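Local coordinates for xylanase and alpha-amylase inhibitor protein (PDB 3MU7), which inhibits xylanase and alpha-amylase and is built on the TIM-barrel fold of glycosyl hydrolase family 18, at residues 3-8 and 251-256. Sequence-based numbering, arbitrary orientation.
Sequences LDIAVY and IMLWDS
Ile5, Ala6 and Val7 pair in parallel with Ile251, Met252 and Leu253; the stretches 5-8 and 251-254 run at 21° to each other, joining the first and last strands of the TIM barrel. The hydrogen bonds alternate along the ladder: Ile251 N to Asp4 O, Ala6 N to Ile251 O, Leu253 N to Ala6 O, and Tyr8 N to Leu253 O. A cis peptide bond between Trp254 and Asp255 then turns the chain, and Ser256 N still reaches Tyr8 O at 2.8 Å. On one face of the sheet, Ile5 and Ile251 lie side by side, CG1 to CG1 at 3.9 Å. Ile5 CG2 also meets Leu253 CD1. Val7 CG2 comes closest to Ser256 N and Leu253 O, with Ser256 CB and Leu253 CB next to it. The other face carries Ala6 and Met252. The Met252 chain bends at chi2 and chi3 and brings SD to the edge of the Tyr8 ring, 4.9 Å from its centroid, a Met-aromatic contact. Trp254 CZ3 lies over one face of that ring, 3.6 Å from Tyr8 CG, with the ring planes at 58°. Tyr8 OH hydrogen-bonds Asp122 and His124. An alanine at Tyr8 would probably leave a gap beside Met252 and Trp254 and deprive Asp122 and His124 of their hydroxyl partner. Asp255 is the N-cap of helix 256-262, its OD1 bonded to Trp258 N. Helix 264-269 covers Leu3, Ile5 and Leu253, whereas Trp178 of strand 176-180 meets Ala6, Tyr8 and Met252. Strand 29-37 lies beside the first and strand 213-218 beside the last, and the pairing of first with last closes the barrel.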
ATOM      1  N   LEU A   3      11.392 -13.992  -0.422  1.00 20.73           N
ATOM      2  CA  LEU A   3      10.074 -13.297  -0.619  1.00 17.96           C
ATOM      3  C   LEU A   3       9.774 -12.065   0.223  1.00 16.00           C
ATOM      4  O   LEU A   3       9.732 -12.105   1.451  1.00 15.94           O
ATOM      5  CB  LEU A   3       8.867 -14.247  -0.424  1.00 18.21           C
ATOM      6  CG  LEU A   3       7.492 -13.742  -0.945  1.00 18.56           C
ATOM      7  CD1 LEU A   3       7.379 -13.935  -2.451  1.00 19.86           C
ATOM      8  CD2 LEU A   3       6.345 -14.462  -0.238  1.00 19.40           C
ATOM      9  N   ASP A   4       9.580 -10.943  -0.497  1.00 13.57           N
ATOM     10  CA  ASP A   4       9.199  -9.666   0.091  1.00 11.82           C
ATOM     11  C   ASP A   4       7.683  -9.602   0.192  1.00 10.01           C
ATOM     12  O   ASP A   4       6.959  -9.855  -0.775  1.00  9.78           O
ATOM     13  CB  ASP A   4       9.722  -8.481  -0.724  1.00 12.26           C
ATOM     14  CG  ASP A   4      11.226  -8.310  -0.618  1.00 14.08           C
ATOM     15  OD1 ASP A   4      11.818  -8.744   0.390  1.00 15.50           O
ATOM     16  OD2 ASP A   4      11.818  -7.724  -1.546  1.00 17.84           O
ATOM     17  N   ILE A   5       7.223  -9.255   1.389  1.00  8.73           N
ATOM     18  CA  ILE A   5       5.805  -9.091   1.682  1.00  8.34           C
ATOM     19  C   ILE A   5       5.544  -7.667   2.156  1.00  7.45           C
ATOM     20  O   ILE A   5       6.216  -7.172   3.070  1.00  7.69           O
ATOM     21  CB  ILE A   5       5.304 -10.106   2.747  1.00  8.44           C
ATOM     22  CG1 ILE A   5       5.628 -11.542   2.320  1.00  8.77           C
ATOM     23  CG2 ILE A   5       3.801  -9.921   3.030  1.00  8.67           C
ATOM     24  CD1 ILE A   5       5.174 -12.598   3.293  1.00 10.50           C
ATOM     25  N   ALA A   6       4.581  -7.013   1.518  1.00  7.01           N
ATOM     26  CA  ALA A   6       4.051  -5.739   1.986  1.00  6.81           C
ATOM     27  C   ALA A   6       2.748  -6.021   2.725  1.00  6.87           C
ATOM     28  O   ALA A   6       1.967  -6.874   2.311  1.00  7.58           O
ATOM     29  CB  ALA A   6       3.800  -4.810   0.821  1.00  7.47           C
ATOM     30  N   VAL A   7       2.493  -5.310   3.813  1.00  6.54           N
ATOM     31  CA  VAL A   7       1.255  -5.518   4.547  1.00  6.37           C
ATOM     32  C   VAL A   7       0.647  -4.183   4.953  1.00  6.15           C
ATOM     33  O   VAL A   7       1.371  -3.258   5.339  1.00  6.88           O
ATOM     34  CB  VAL A   7       1.480  -6.455   5.779  1.00  6.42           C
ATOM     35  CG1 VAL A   7       2.317  -5.784   6.861  1.00  6.91           C
ATOM     36  CG2 VAL A   7       0.154  -6.957   6.344  1.00  7.26           C
ATOM     37  N   TYR A   8      -0.673  -4.082   4.861  1.00  6.07           N
ATOM     38  CA  TYR A   8      -1.375  -2.926   5.398  1.00  6.20           C
ATOM     39  C   TYR A   8      -1.557  -3.066   6.899  1.00  6.51           C
ATOM     40  O   TYR A   8      -1.886  -4.144   7.403  1.00  6.81           O
ATOM     41  CB  TYR A   8      -2.723  -2.746   4.718  1.00  6.36           C
ATOM     42  CG  TYR A   8      -2.631  -2.044   3.383  1.00  6.20           C
ATOM     43  CD1 TYR A   8      -2.483  -2.767   2.199  1.00  6.42           C
ATOM     44  CD2 TYR A   8      -2.676  -0.654   3.305  1.00  6.36           C
ATOM     45  CE1 TYR A   8      -2.402  -2.120   0.969  1.00  6.28           C
ATOM     46  CE2 TYR A   8      -2.601   0.004   2.078  1.00  6.68           C
ATOM     47  CZ  TYR A   8      -2.456  -0.739   0.918  1.00  6.09           C
ATOM     48  OH  TYR A   8      -2.387  -0.126  -0.312  1.00  6.68           O
ATOM     49  N   ILE A 251       4.490 -10.395  -2.607  1.00  7.96           N
ATOM     50  CA  ILE A 251       3.057 -10.278  -2.353  1.00  7.72           C
ATOM     51  C   ILE A 251       2.748  -9.147  -1.385  1.00  7.20           C
ATOM     52  O   ILE A 251       3.601  -8.713  -0.613  1.00  7.50           O
ATOM     53  CB  ILE A 251       2.410 -11.597  -1.849  1.00  8.49           C
ATOM     54  CG1 ILE A 251       2.967 -12.000  -0.481  1.00  9.47           C
ATOM     55  CG2 ILE A 251       2.547 -12.711  -2.897  1.00  9.45           C
ATOM     56  CD1 ILE A 251       2.228 -13.156   0.184  1.00 11.74           C
ATOM     57  N   MET A 252       1.515  -8.669  -1.470  1.00  6.81           N
ATOM     58  CA  MET A 252       0.962  -7.741  -0.498  1.00  6.30           C
ATOM     59  C   MET A 252      -0.191  -8.456   0.199  1.00  6.18           C
ATOM     60  O   MET A 252      -0.904  -9.243  -0.432  1.00  6.70           O
ATOM     61  CB  MET A 252       0.513  -6.453  -1.191  1.00  6.24           C
ATOM     62  CG  MET A 252      -0.214  -5.445  -0.296  1.00  6.84           C
ATOM     63  SD  MET A 252      -1.991  -5.742  -0.112  1.00  7.18           S
ATOM     64  CE  MET A 252      -2.610  -5.019  -1.627  1.00  8.18           C
ATOM     65  N   LEU A 253      -0.359  -8.200   1.497  1.00  6.33           N
ATOM     66  CA  LEU A 253      -1.439  -8.807   2.261  1.00  6.61           C
ATOM     67  C   LEU A 253      -2.376  -7.777   2.858  1.00  6.58           C
ATOM     68  O   LEU A 253      -1.947  -6.813   3.521  1.00  6.71           O
ATOM     69  CB  LEU A 253      -0.888  -9.720   3.365  1.00  7.55           C
ATOM     70  CG  LEU A 253      -0.194 -10.988   2.878  1.00  7.96           C
ATOM     71  CD1 LEU A 253       0.463 -11.703   4.046  1.00  9.47           C
ATOM     72  CD2 LEU A 253      -1.160 -11.920   2.161  1.00  9.93           C
ATOM     73  N   TRP A 254      -3.650  -8.021   2.647  1.00  6.45           N
ATOM     74  CA  TRP A 254      -4.723  -7.261   3.273  1.00  6.48           C
ATOM     75  C   TRP A 254      -5.291  -8.183   4.357  1.00  6.39           C
ATOM     76  O   TRP A 254      -6.006  -9.101   4.055  1.00  6.71           O
ATOM     77  CB  TRP A 254      -5.817  -6.938   2.232  1.00  6.98           C
ATOM     78  CG  TRP A 254      -6.916  -6.108   2.907  1.00  7.12           C
ATOM     79  CD1 TRP A 254      -8.087  -6.543   3.411  1.00  8.36           C
ATOM     80  CD2 TRP A 254      -6.858  -4.713   3.159  1.00  7.93           C
ATOM     81  NE1 TRP A 254      -8.777  -5.476   3.965  1.00  8.77           N
ATOM     82  CE2 TRP A 254      -8.030  -4.342   3.829  1.00  8.81           C
ATOM     83  CE3 TRP A 254      -5.935  -3.731   2.844  1.00  9.37           C
ATOM     84  CZ2 TRP A 254      -8.279  -3.015   4.218  1.00  9.68           C
ATOM     85  CZ3 TRP A 254      -6.159  -2.459   3.244  1.00 10.74           C
ATOM     86  CH2 TRP A 254      -7.344  -2.100   3.902  1.00 10.25           C
ATOM     87  N   ASP A 255      -4.914  -8.011   5.618  1.00  6.57           N
ATOM     88  CA  ASP A 255      -4.115  -6.935   6.184  1.00  6.52           C
ATOM     89  C   ASP A 255      -3.532  -7.488   7.528  1.00  6.48           C
ATOM     90  O   ASP A 255      -3.809  -8.572   7.904  1.00  6.63           O
ATOM     91  CB  ASP A 255      -4.948  -5.674   6.496  1.00  6.54           C
ATOM     92  CG  ASP A 255      -6.170  -5.971   7.370  1.00  6.11           C
ATOM     93  OD1 ASP A 255      -6.211  -6.917   8.093  1.00  7.84           O
ATOM     94  OD2 ASP A 255      -7.108  -5.223   7.220  1.00  7.71           O
ATOM     95  N   SER A 256      -2.709  -6.705   8.180  1.00  6.56           N
ATOM     96  CA  SER A 256      -1.974  -7.161   9.377  1.00  6.94           C
ATOM     97  C   SER A 256      -2.898  -7.750  10.458  1.00  6.81           C
ATOM     98  O   SER A 256      -2.627  -8.789  11.011  1.00  7.52           O
ATOM     99  CB  SER A 256      -1.140  -6.021   9.937  1.00  7.02           C
ATOM    100  OG  SER A 256      -0.385  -6.415  11.081  1.00  7.05           O
TER